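Long-range contacts in polyketide synthase PksJ (Bacillus subtilis subsp. subtilis, PDB 4J1Q), which builds the polyketide bacillaene as part of a modular assembly line, this ketoreductase domain binding NADPH and stereoselectively reducing alpha- and beta-keto groups: residues V339-L343 and V430-E434; A362-R366 and S377-F381; E22-L26 and K417-G422; K131-E136 and L343-A349. All coordinates share one frame; numbering follows the deposited sequence.

Contact 1: V339-L343 and V430-E434; sequences VSGCL and VFVME
Phe431 lays its ring among Val339, Cys342 and Leu343, each of which meets it from a different direction. The CG2 methyl of Val339 comes down over one face, too closely in the model for its exact spacing to carry weight. Cys342 approaches in the plane of the ring: its SG stands 4.2 Å from the centroid of the Phe431 ring and 81° off the ring normal, a sulfur-aromatic contact at the edge. Leu343 runs at about a right angle to the phenylalanine, with its CG near the ring edge, 3.9 Å from Phe431 CE1. The ring reaches this far because CG of Phe431 stands anti to the backbone N (chi1 170°), which sends it from the strand toward the helix. Beyond it, Leu343 and Met433 meet tip to tip, with CD1 of Leu343 4.0 Å from CE of Met433; the unbranched methionine, extended beyond CG, can span that gap. A broad flat ring suits a strand whose axis passes 9.4 Å from that of the helix, crossing it at -108°. Val339 also brings the contact near the cofactor, its side chain lying about 6 Å from the bound NADPH. Trp184 meets the Phe431 ring obliquely, Met440 and Leu444 of helix 437-444 cover Met433, and strand 429-435 runs between strands 377-383 and 22-31, with Asn382 of the former touching both Cys342 and Phe431.

Contact 2: A362-R366 and S377-F381; sequences AEYRR and STISF
Thr378 takes a hydrogen bond on its side chain from Arg365 and a weaker one on its carbonyl from Arg366. Arg365 NE donates to Thr378 OG1 over 2.9 Å with an N-H...O angle of 139°, the hydroxyl oxygen lying somewhat out of the guanidinium plane. The two side chains cross at about a right angle, and a bend at chi3 turns the guanidinium of Arg365 onto the threonine. Arg366 NH2 reaches Thr378 O at 2.6 Å, but its angle of 119° makes that bond weak. Apolar contacts fill the space nearer the backbones. CG2 of Thr378, anti to its backbone N, rests 3.8 Å from CA of Ala362, while CB of Ala362 lies 4.0 Å from CB of Ser380. The helix runs almost antiparallel to the strand, and the small Ala362 lets their axes come within 7.6 Å; threonine serves both sorts of contact by offering a methyl and a hydroxyl. Charges find their partners outside the pair: Arg365 forms a salt bridge with Asp322 and Arg366 with Asp426, and the hydroxyl of Ser380 is hydrogen-bonded to Asp359. Helix 349-370 lies in the connection between the parallel neighbours 332-338 and 377-383, a beta-alpha-beta crossover of the Rossmann fold, so this contact seats the helix on the strand it leads into, with Phe333 and Phe335 of strand 332-338 alongside and strand 429-435 on the other flank.

Contact 3: E22-L26 and K417-G422; sequences ERLML and KAFYQG
Strand 22-26 and helix 417-422 run in nearly the same direction, 30° apart with axes 10.8 Å from each other, and come nearest where Arg23 faces Ala418, their CA atoms separated by 7.8 Å. Arg23 bends at chi2 and chi3, which brings one face of its guanidinium over the helix, CA of Ala418 standing 3.6 Å from the plane and offset toward the rim. The small alanine lets that flat group lie close to the helix backbone. At the guanidinium edge, Arg23 NH1 gives a weak hydrogen bond to SD of Met25, nearly straight at 166°; the arginine also approaches Gln421. Strand 22-31 is the antiparallel neighbour of strand 429-435, which helix 412-425 leads into, so the N-terminal strand appears to add to the edge of the Rossmann-type half, and it packs against the same helix. Met25, its CG anti to the backbone N, meets the same Ala418 and reaches on to Gly422, one turn later. SD of Met25 lies 4.1 Å from CB of Ala418, and the flexible thioether carries CE to 3.7 Å from Ala418 O and 3.9 Å from N of Gly422, where bare glycine backbone receives the methyl.

Contact 4: K131-E136 and L343-A349; sequences KTAEIE and LGNAGQA
The carboxylate of Glu136 is met on the anti side of OE2 by the amide of Gly347, about 20° out of the carboxylate plane. This bond is 2.6 Å from Gly347 N to Glu136 OE2, with an angle of 151° at the hydrogen. The other oxygen, OE1, accepts the amide of Ile299, so two backbone N-H groups grip the acid and would probably favour its ionised form. Four residues earlier, Thr132 OG1 takes the N-H of Asn345 at 3.1 Å and almost straight (163°), while passing its own proton back to the carbonyl of Gly128. CG2 of Thr132, anti to the backbone N, is turned toward Ala349, 4.0 Å from its CB. Beside these polar links, on the more exposed rim, Ile135 adds apolar contacts: its CG2 lies 3.8 Å from CB of Ala346, and its CD1 reaches the peptide of Leu343 and Gly344, 3.7 Å from Leu343 O. Gly344, with positive phi, has no side chain to hold the backbones apart, and its CA comes to 4.2 Å from that of Thr132. Gly347, also with positive phi, occupies the third position of a type II beta turn, where glycine is common. The turn ends on Gln348, the N-cap of helix 349-370; the side chain of Gln348 is about 8 Å from NADPH. Helix 126-136 packs on this loop, which lies near the cofactor site of the Rossmann-type fold.

Overall arrangement
From the N terminus, strand 22-26 opens contact 3, helix 131-136 opens contact 4 and helix 339-343 opens contact 1. The loop at 343-349 closes contact 4, which is therefore nested in contact 3 and crosses contact 1, sharing Leu343 with it. Contact 2 then opens and closes within 20 residues, nested inside both contact 1 and contact 3. Helix 417-422 closes contact 3 and strand 430-434 closes contact 1, so these two also cross. Strand 429-435 joins them directly: Val430 pairs with Ser380 of contact 2, Phe431 with Leu26 of contact 3. Contact 4 ties on the distant helix 126-136, its centre 24 Å from those of contacts 2 and 3.

Contact 1: V339-L343 and V430-E434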
loop_
_atom_site.group_PDB
_atom_site.type_symbol
_atom_site.label_atom_id
_atom_site.label_comp_id
_atom_site.label_asym_id
_atom_site.label_seq_id
_atom_site.Cartn_x
_atom_site.Cartn_y
_atom_site.Cartn_z
ATOM N N VAL A 339 -7.405 -2.979 0.454
ATOM C CA VAL A 339 -7.573 -4.030 -0.537
ATOM C C VAL A 339 -7.309 -3.553 -1.992
ATOM O O VAL A 339 -6.849 -4.311 -2.825
ATOM C CB VAL A 339 -8.946 -4.708 -0.358
ATOM C CG1 VAL A 339 -9.646 -4.900 -1.687
ATOM C CG2 VAL A 339 -8.772 -6.039 0.373
ATOM N N SER A 340 -7.487 -2.262 -2.247
ATOM C CA SER A 340 -7.175 -1.688 -3.567
ATOM C C SER A 340 -5.698 -1.821 -3.932
ATOM O O SER A 340 -5.364 -2.066 -5.088
ATOM C CB SER A 340 -7.573 -0.214 -3.610
ATOM O OG SER A 340 -8.874 -0.070 -3.051
ATOM N N GLY A 341 -4.819 -1.596 -2.958
ATOM C CA GLY A 341 -3.388 -1.711 -3.179
ATOM C C GLY A 341 -2.949 -3.045 -3.778
ATOM O O GLY A 341 -2.076 -3.069 -4.656
ATOM N N CYS A 342 -3.636 -4.134 -3.424
ATOM C CA CYS A 342 -3.207 -5.470 -3.865
ATOM C C CYS A 342 -4.117 -6.128 -4.907
ATOM O O CYS A 342 -3.769 -7.154 -5.464
ATOM C CB CYS A 342 -2.991 -6.390 -2.652
ATOM S SG CYS A 342 -4.356 -6.395 -1.467
ATOM N N LEU A 343 -5.274 -5.532 -5.187
ATOM C CA LEU A 343 -6.188 -6.078 -6.206
ATOM C C LEU A 343 -6.415 -5.086 -7.332
ATOM O O LEU A 343 -6.997 -5.419 -8.384
ATOM C CB LEU A 343 -7.530 -6.408 -5.585
ATOM C CG LEU A 343 -7.557 -7.449 -4.466
ATOM C CD1 LEU A 343 -9.011 -7.789 -4.164
ATOM C CD2 LEU A 343 -6.776 -8.703 -4.849
ATOM N N VAL A 430 -0.795 -8.042 5.717
ATOM C CA VAL A 430 -1.940 -8.874 6.007
ATOM C C VAL A 430 -3.103 -8.327 5.195
ATOM O O VAL A 430 -3.427 -7.149 5.264
ATOM C CB VAL A 430 -2.291 -8.793 7.514
ATOM C CG1 VAL A 430 -3.686 -9.358 7.777
ATOM C CG2 VAL A 430 -1.257 -9.550 8.345
ATOM N N PHE A 431 -3.719 -9.181 4.413
ATOM C CA PHE A 431 -4.831 -8.774 3.580
ATOM C C PHE A 431 -6.122 -9.263 4.225
ATOM O O PHE A 431 -6.301 -10.450 4.422
ATOM C CB PHE A 431 -4.666 -9.373 2.188
ATOM C CG PHE A 431 -5.861 -9.227 1.308
ATOM C CD1 PHE A 431 -5.767 -8.550 0.129
ATOM C CD2 PHE A 431 -7.055 -9.845 1.613
ATOM C CE1 PHE A 431 -6.847 -8.459 -0.727
ATOM C CE2 PHE A 431 -8.161 -9.703 0.799
ATOM C CZ PHE A 431 -8.052 -9.005 -0.381
ATOM N N VAL A 432 -7.002 -8.349 4.570
ATOM C CA VAL A 432 -8.198 -8.724 5.294
ATOM C C VAL A 432 -9.425 -8.513 4.429
ATOM O O VAL A 432 -9.589 -7.479 3.794
ATOM C CB VAL A 432 -8.360 -7.908 6.572
ATOM C CG1 VAL A 432 -9.621 -8.347 7.329
ATOM C CG2 VAL A 432 -7.118 -8.052 7.434
ATOM N N MET A 433 -10.279 -9.520 4.413
ATOM C CA MET A 433 -11.474 -9.507 3.600
ATOM C C MET A 433 -12.614 -9.973 4.486
ATOM O O MET A 433 -12.450 -10.903 5.258
ATOM C CB MET A 433 -11.305 -10.523 2.499
ATOM C CG MET A 433 -11.590 -10.007 1.122
ATOM S SD MET A 433 -10.856 -11.152 -0.069
ATOM C CE MET A 433 -10.955 -10.187 -1.582
ATOM N N GLU A 434 -13.785 -9.364 4.368
ATOM C CA GLU A 434 -14.979 -9.909 5.038
ATOM C C GLU A 434 -16.114 -10.091 4.047
ATOM O O GLU A 434 -16.430 -9.188 3.297
ATOM C CB GLU A 434 -15.449 -8.990 6.175
ATOM C CG GLU A 434 -14.870 -9.318 7.542
ATOM C CD GLU A 434 -15.915 -9.760 8.547
ATOM O OE1 GLU A 434 -16.600 -8.894 9.133
ATOM O OE2 GLU A 434 -16.019 -10.977 8.772
#

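Contact 2: A362-R366 and S377-F381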
loop_
_atom_site.group_PDB
_atom_site.type_symbol
_atom_site.label_atom_id
_atom_site.label_comp_id
_atom_site.label_asym_id
_atom_site.label_seq_id
_atom_site.Cartn_x
_atom_site.Cartn_y
_atom_site.Cartn_z
ATOM N N ALA A 362 6.545 -1.798 4.184
ATOM C CA ALA A 362 6.526 -2.649 5.380
ATOM C C ALA A 362 7.711 -3.613 5.389
ATOM O O ALA A 362 8.367 -3.798 6.425
ATOM C CB ALA A 362 5.209 -3.410 5.512
ATOM N N GLU A 363 7.950 -4.273 4.261
ATOM C CA GLU A 363 9.091 -5.177 4.164
ATOM C C GLU A 363 10.408 -4.412 4.231
ATOM O O GLU A 363 11.360 -4.852 4.878
ATOM C CB GLU A 363 9.035 -6.036 2.892
ATOM C CG GLU A 363 10.010 -7.209 2.901
ATOM C CD GLU A 363 9.605 -8.338 3.850
ATOM O OE1 GLU A 363 8.877 -9.252 3.407
ATOM O OE2 GLU A 363 10.044 -8.341 5.023
ATOM N N TYR A 364 10.452 -3.268 3.562
ATOM C CA TYR A 364 11.656 -2.459 3.536
ATOM C C TYR A 364 12.030 -1.942 4.930
ATOM O O TYR A 364 13.205 -1.916 5.291
ATOM C CB TYR A 364 11.489 -1.315 2.550
ATOM C CG TYR A 364 12.396 -0.147 2.803
ATOM C CD1 TYR A 364 13.741 -0.177 2.424
ATOM C CD2 TYR A 364 11.901 1.016 3.373
ATOM C CE1 TYR A 364 14.566 0.910 2.640
ATOM C CE2 TYR A 364 12.717 2.104 3.602
ATOM C CZ TYR A 364 14.042 2.055 3.228
ATOM O OH TYR A 364 14.815 3.179 3.432
ATOM N N ARG A 365 11.030 -1.589 5.730
ATOM C CA ARG A 365 11.294 -1.176 7.099
ATOM C C ARG A 365 11.820 -2.325 7.972
ATOM O O ARG A 365 12.748 -2.133 8.762
ATOM C CB ARG A 365 10.083 -0.499 7.743
ATOM C CG ARG A 365 10.469 0.629 8.687
ATOM C CD ARG A 365 9.254 1.298 9.309
ATOM N NE ARG A 365 8.935 0.736 10.610
ATOM C CZ ARG A 365 9.475 1.130 11.760
ATOM N NH1 ARG A 365 10.348 2.134 11.800
ATOM N NH2 ARG A 365 9.125 0.520 12.874
ATOM N N ARG A 366 11.268 -3.523 7.797
ATOM C CA ARG A 366 11.711 -4.681 8.589
ATOM C C ARG A 366 13.195 -4.955 8.389
ATOM O O ARG A 366 13.913 -5.251 9.335
ATOM C CB ARG A 366 10.902 -5.938 8.254
ATOM C CG ARG A 366 9.419 -5.789 8.505
ATOM C CD ARG A 366 8.801 -7.095 8.951
ATOM N NE ARG A 366 7.591 -6.848 9.743
ATOM C CZ ARG A 366 6.670 -7.769 10.014
ATOM N NH1 ARG A 366 6.840 -9.011 9.600
ATOM N NH2 ARG A 366 5.585 -7.451 10.708
ATOM N N SER A 377 7.968 -3.539 15.385
ATOM C CA SER A 377 7.469 -4.378 14.301
ATOM C C SER A 377 6.586 -3.599 13.316
ATOM O O SER A 377 5.754 -2.789 13.720
ATOM C CB SER A 377 6.715 -5.582 14.863
ATOM O OG SER A 377 5.388 -5.215 15.191
ATOM N N THR A 378 6.743 -3.896 12.031
ATOM C CA THR A 378 6.063 -3.139 10.980
ATOM C C THR A 378 5.063 -4.011 10.250
ATOM O O THR A 378 5.418 -5.068 9.735
ATOM C CB THR A 378 7.061 -2.604 9.938
ATOM O OG1 THR A 378 8.179 -2.017 10.605
ATOM C CG2 THR A 378 6.408 -1.569 9.073
ATOM N N ILE A 379 3.833 -3.523 10.140
ATOM C CA ILE A 379 2.786 -4.255 9.447
ATOM C C ILE A 379 2.006 -3.303 8.565
ATOM O O ILE A 379 1.701 -2.187 8.977
ATOM C CB ILE A 379 1.809 -4.904 10.448
ATOM C CG1 ILE A 379 2.576 -5.795 11.412
ATOM C CG2 ILE A 379 0.746 -5.715 9.720
ATOM C CD1 ILE A 379 1.739 -6.308 12.567
ATOM N N SER A 380 1.623 -3.770 7.383
ATOM C CA SER A 380 0.659 -3.066 6.550
ATOM C C SER A 380 -0.597 -3.932 6.418
ATOM O O SER A 380 -0.499 -5.134 6.127
ATOM C CB SER A 380 1.267 -2.777 5.174
ATOM O OG SER A 380 0.414 -1.963 4.343
ATOM N N PHE A 381 -1.764 -3.357 6.714
ATOM C CA PHE A 381 -3.011 -4.112 6.613
ATOM C C PHE A 381 -3.700 -3.709 5.317
ATOM O O PHE A 381 -3.995 -2.519 5.109
ATOM C CB PHE A 381 -3.949 -3.821 7.809
ATOM C CG PHE A 381 -3.528 -4.475 9.111
ATOM C CD1 PHE A 381 -2.569 -3.891 9.930
ATOM C CD2 PHE A 381 -4.141 -5.630 9.542
ATOM C CE1 PHE A 381 -2.210 -4.471 11.146
ATOM C CE2 PHE A 381 -3.786 -6.224 10.753
ATOM C CZ PHE A 381 -2.824 -5.637 11.560
#

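Contact 3: E22-L26 and K417-G422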
loop_
_atom_site.group_PDB
_atom_site.type_symbol
_atom_site.label_atom_id
_atom_site.label_comp_id
_atom_site.label_asym_id
_atom_site.label_seq_id
_atom_site.Cartn_x
_atom_site.Cartn_y
_atom_site.Cartn_z
ATOM N N GLU A 22 -17.735 -14.713 7.537
ATOM C CA GLU A 22 -16.495 -14.787 8.294
ATOM C C GLU A 22 -15.390 -13.971 7.662
ATOM O O GLU A 22 -15.251 -13.910 6.448
ATOM C CB GLU A 22 -16.042 -16.235 8.475
ATOM C CG GLU A 22 -14.745 -16.393 9.260
ATOM C CD GLU A 22 -14.967 -16.562 10.759
ATOM O OE1 GLU A 22 -15.542 -17.595 11.176
ATOM O OE2 GLU A 22 -14.545 -15.671 11.528
ATOM N N ARG A 23 -14.566 -13.384 8.506
ATOM C CA ARG A 23 -13.333 -12.857 8.030
ATOM C C ARG A 23 -12.603 -13.999 7.368
ATOM O O ARG A 23 -12.428 -15.043 7.967
ATOM C CB ARG A 23 -12.507 -12.343 9.191
ATOM C CG ARG A 23 -12.949 -10.994 9.732
ATOM C CD ARG A 23 -11.758 -10.196 10.249
ATOM N NE ARG A 23 -10.595 -11.042 10.486
ATOM C CZ ARG A 23 -10.509 -11.942 11.462
ATOM N NH1 ARG A 23 -9.411 -12.684 11.580
ATOM N NH2 ARG A 23 -11.514 -12.094 12.320
ATOM N N LEU A 24 -12.255 -13.818 6.102
ATOM C CA LEU A 24 -11.166 -14.558 5.471
ATOM C C LEU A 24 -9.923 -13.695 5.597
ATOM O O LEU A 24 -10.030 -12.481 5.596
ATOM C CB LEU A 24 -11.492 -14.785 3.994
ATOM C CG LEU A 24 -10.451 -15.541 3.180
ATOM C CD1 LEU A 24 -9.168 -14.759 3.205
ATOM C CD2 LEU A 24 -10.227 -16.943 3.734
ATOM N N MET A 25 -8.746 -14.297 5.701
ATOM C CA MET A 25 -7.548 -13.518 6.019
ATOM C C MET A 25 -6.304 -14.090 5.326
ATOM O O MET A 25 -6.022 -15.246 5.505
ATOM C CB MET A 25 -7.334 -13.518 7.523
ATOM C CG MET A 25 -6.258 -12.563 8.010
ATOM S SD MET A 25 -6.745 -11.712 9.550
ATOM C CE MET A 25 -5.147 -11.153 10.134
ATOM N N LEU A 26 -5.554 -13.275 4.571
ATOM C CA LEU A 26 -4.550 -13.780 3.622
ATOM C C LEU A 26 -3.150 -13.167 3.754
ATOM O O LEU A 26 -2.960 -12.047 4.217
ATOM C CB LEU A 26 -5.021 -13.585 2.180
ATOM C CG LEU A 26 -6.336 -14.237 1.789
ATOM C CD1 LEU A 26 -6.696 -13.844 0.359
ATOM C CD2 LEU A 26 -6.219 -15.743 1.972
ATOM N N LYS A 417 -10.590 -7.479 15.742
ATOM C CA LYS A 417 -10.088 -8.824 15.918
ATOM C C LYS A 417 -8.995 -9.134 14.905
ATOM O O LYS A 417 -7.908 -9.577 15.267
ATOM C CB LYS A 417 -11.219 -9.854 15.852
ATOM C CG LYS A 417 -12.206 -9.740 17.007
ATOM C CD LYS A 417 -13.315 -10.784 16.927
ATOM C CE LYS A 417 -14.488 -10.414 17.840
ATOM N NZ LYS A 417 -15.425 -11.556 18.054
ATOM N N ALA A 418 -9.255 -8.809 13.644
ATOM C CA ALA A 418 -8.267 -8.997 12.585
ATOM C C ALA A 418 -7.019 -8.153 12.845
ATOM O O ALA A 418 -5.897 -8.599 12.670
ATOM C CB ALA A 418 -8.875 -8.629 11.250
ATOM N N PHE A 419 -7.232 -6.958 13.358
ATOM C CA PHE A 419 -6.129 -6.099 13.715
ATOM C C PHE A 419 -5.219 -6.751 14.739
ATOM O O PHE A 419 -4.009 -6.757 14.557
ATOM C CB PHE A 419 -6.645 -4.771 14.227
ATOM C CG PHE A 419 -5.569 -3.871 14.771
ATOM C CD1 PHE A 419 -4.792 -3.084 13.926
ATOM C CD2 PHE A 419 -5.409 -3.725 16.159
ATOM C CE1 PHE A 419 -3.836 -2.221 14.441
ATOM C CE2 PHE A 419 -4.475 -2.848 16.683
ATOM C CZ PHE A 419 -3.721 -2.052 15.830
ATOM N N TYR A 420 -5.804 -7.299 15.808
ATOM C CA TYR A 420 -5.031 -7.984 16.841
ATOM C C TYR A 420 -4.387 -9.277 16.324
ATOM O O TYR A 420 -3.201 -9.531 16.552
ATOM C CB TYR A 420 -5.890 -8.257 18.097
ATOM C CG TYR A 420 -6.154 -7.007 18.919
ATOM C CD1 TYR A 420 -5.097 -6.223 19.360
ATOM C CD2 TYR A 420 -7.448 -6.560 19.169
ATOM C CE1 TYR A 420 -5.308 -5.030 20.031
ATOM C CE2 TYR A 420 -7.679 -5.372 19.856
ATOM C CZ TYR A 420 -6.600 -4.615 20.293
ATOM O OH TYR A 420 -6.798 -3.452 21.018
ATOM N N GLN A 421 -5.152 -10.061 15.574
ATOM C CA GLN A 421 -4.610 -11.266 14.966
ATOM C C GLN A 421 -3.440 -10.957 14.024
ATOM O O GLN A 421 -2.522 -11.770 13.881
ATOM C CB GLN A 421 -5.692 -11.984 14.174
ATOM C CG GLN A 421 -6.759 -12.658 15.005
ATOM C CD GLN A 421 -7.772 -13.374 14.138
ATOM O OE1 GLN A 421 -7.464 -13.791 13.021
ATOM N NE2 GLN A 421 -8.992 -13.504 14.640
ATOM N N GLY A 422 -3.497 -9.805 13.352
ATOM C CA GLY A 422 -2.463 -9.443 12.386
ATOM C C GLY A 422 -1.158 -9.130 13.078
ATOM O O GLY A 422 -0.096 -9.433 12.575
#

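Contact 4: K131-E136 and L343-A349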
loop_
_atom_site.group_PDB
_atom_site.type_symbol
_atom_site.label_atom_id
_atom_site.label_comp_id
_atom_site.label_asym_id
_atom_site.label_seq_id
_atom_site.Cartn_x
_atom_site.Cartn_y
_atom_site.Cartn_z
ATOM N N LYS A 131 -2.559 -3.181 -11.697
ATOM C CA LYS A 131 -3.814 -3.861 -11.449
ATOM C C LYS A 131 -5.043 -2.998 -11.712
ATOM O O LYS A 131 -6.001 -3.460 -12.328
ATOM C CB LYS A 131 -3.845 -4.399 -10.022
ATOM C CG LYS A 131 -2.770 -5.443 -9.798
ATOM C CD LYS A 131 -3.039 -6.217 -8.517
ATOM C CE LYS A 131 -2.456 -7.626 -8.640
ATOM N NZ LYS A 131 -1.022 -7.609 -8.274
ATOM N N THR A 132 -5.002 -1.727 -11.321
ATOM C CA THR A 132 -6.115 -0.835 -11.639
ATOM C C THR A 132 -6.208 -0.603 -13.139
ATOM O O THR A 132 -7.258 -0.793 -13.719
ATOM C CB THR A 132 -6.014 0.500 -10.891
ATOM O OG1 THR A 132 -6.005 0.233 -9.477
ATOM C CG2 THR A 132 -7.214 1.434 -11.246
ATOM N N ALA A 133 -5.085 -0.281 -13.770
ATOM C CA ALA A 133 -5.032 -0.136 -15.225
ATOM C C ALA A 133 -5.665 -1.324 -15.978
ATOM O O ALA A 133 -6.403 -1.110 -16.951
ATOM C CB ALA A 133 -3.596 0.091 -15.690
ATOM N N GLU A 134 -5.372 -2.563 -15.535
ATOM C CA GLU A 134 -5.966 -3.789 -16.138
ATOM C C GLU A 134 -7.492 -3.847 -16.003
ATOM O O GLU A 134 -8.183 -4.276 -16.918
ATOM C CB GLU A 134 -5.386 -5.061 -15.512
ATOM C CG GLU A 134 -3.993 -5.429 -15.998
ATOM C CD GLU A 134 -3.722 -6.932 -15.922
ATOM O OE1 GLU A 134 -2.558 -7.338 -15.779
ATOM O OE2 GLU A 134 -4.671 -7.725 -16.080
ATOM N N ILE A 135 -8.010 -3.458 -14.838
ATOM C CA ILE A 135 -9.456 -3.412 -14.647
ATOM C C ILE A 135 -10.121 -2.374 -15.574
ATOM O O ILE A 135 -11.181 -2.631 -16.156
ATOM C CB ILE A 135 -9.823 -3.134 -13.174
ATOM C CG1 ILE A 135 -9.465 -4.351 -12.293
ATOM C CG2 ILE A 135 -11.300 -2.795 -13.055
ATOM C CD1 ILE A 135 -9.397 -4.029 -10.807
ATOM N N GLU A 136 -9.464 -1.232 -15.756
ATOM C CA GLU A 136 -10.028 -0.130 -16.529
ATOM C C GLU A 136 -9.825 -0.342 -18.025
ATOM O O GLU A 136 -10.568 0.197 -18.837
ATOM C CB GLU A 136 -9.422 1.212 -16.085
ATOM C CG GLU A 136 -9.870 1.630 -14.676
ATOM C CD GLU A 136 -9.379 3.023 -14.271
ATOM O OE1 GLU A 136 -8.880 3.761 -15.147
ATOM O OE2 GLU A 136 -9.486 3.388 -13.069
ATOM N N LEU A 343 -5.274 -5.532 -5.187
ATOM C CA LEU A 343 -6.188 -6.078 -6.206
ATOM C C LEU A 343 -6.415 -5.086 -7.332
ATOM O O LEU A 343 -6.997 -5.419 -8.384
ATOM C CB LEU A 343 -7.530 -6.408 -5.585
ATOM C CG LEU A 343 -7.557 -7.449 -4.466
ATOM C CD1 LEU A 343 -9.011 -7.789 -4.164
ATOM C CD2 LEU A 343 -6.776 -8.703 -4.849
ATOM N N GLY A 344 -5.968 -3.860 -7.105
ATOM C CA GLY A 344 -6.379 -2.752 -7.941
ATOM C C GLY A 344 -7.868 -2.512 -7.719
ATOM O O GLY A 344 -8.533 -3.325 -7.090
ATOM N N ASN A 345 -8.379 -1.410 -8.266
ATOM C CA ASN A 345 -9.811 -1.126 -8.235
ATOM C C ASN A 345 -10.143 -0.001 -9.229
ATOM O O ASN A 345 -9.451 1.028 -9.275
ATOM C CB ASN A 345 -10.209 -0.675 -6.831
ATOM C CG ASN A 345 -11.707 -0.677 -6.619
ATOM O OD1 ASN A 345 -12.483 -0.965 -7.528
ATOM N ND2 ASN A 345 -12.121 -0.349 -5.412
ATOM N N ALA A 346 -11.200 -0.191 -10.007
ATOM C CA ALA A 346 -11.579 0.789 -11.024
ATOM C C ALA A 346 -11.731 2.185 -10.425
ATOM O O ALA A 346 -12.414 2.380 -9.424
ATOM C CB ALA A 346 -12.864 0.361 -11.745
ATOM N N GLY A 347 -11.026 3.142 -11.010
ATOM C CA GLY A 347 -11.112 4.514 -10.518
ATOM C C GLY A 347 -10.143 4.861 -9.397
ATOM O O GLY A 347 -10.156 5.977 -8.904
ATOM N N GLN A 348 -9.250 3.947 -9.040
ATOM C CA GLN A 348 -8.359 4.224 -7.921
ATOM C C GLN A 348 -6.905 3.946 -8.251
ATOM O O GLN A 348 -6.150 3.526 -7.371
ATOM C CB GLN A 348 -8.757 3.399 -6.712
ATOM C CG GLN A 348 -10.236 3.397 -6.429
ATOM C CD GLN A 348 -10.514 3.554 -4.958
ATOM O OE1 GLN A 348 -11.130 2.707 -4.338
ATOM N NE2 GLN A 348 -10.056 4.658 -4.392
ATOM N N ALA A 349 -6.499 4.223 -9.495
ATOM C CA ALA A 349 -5.116 4.037 -9.903
ATOM C C ALA A 349 -4.141 4.591 -8.891
ATOM O O ALA A 349 -3.092 3.961 -8.608
ATOM C CB ALA A 349 -4.853 4.652 -11.266
#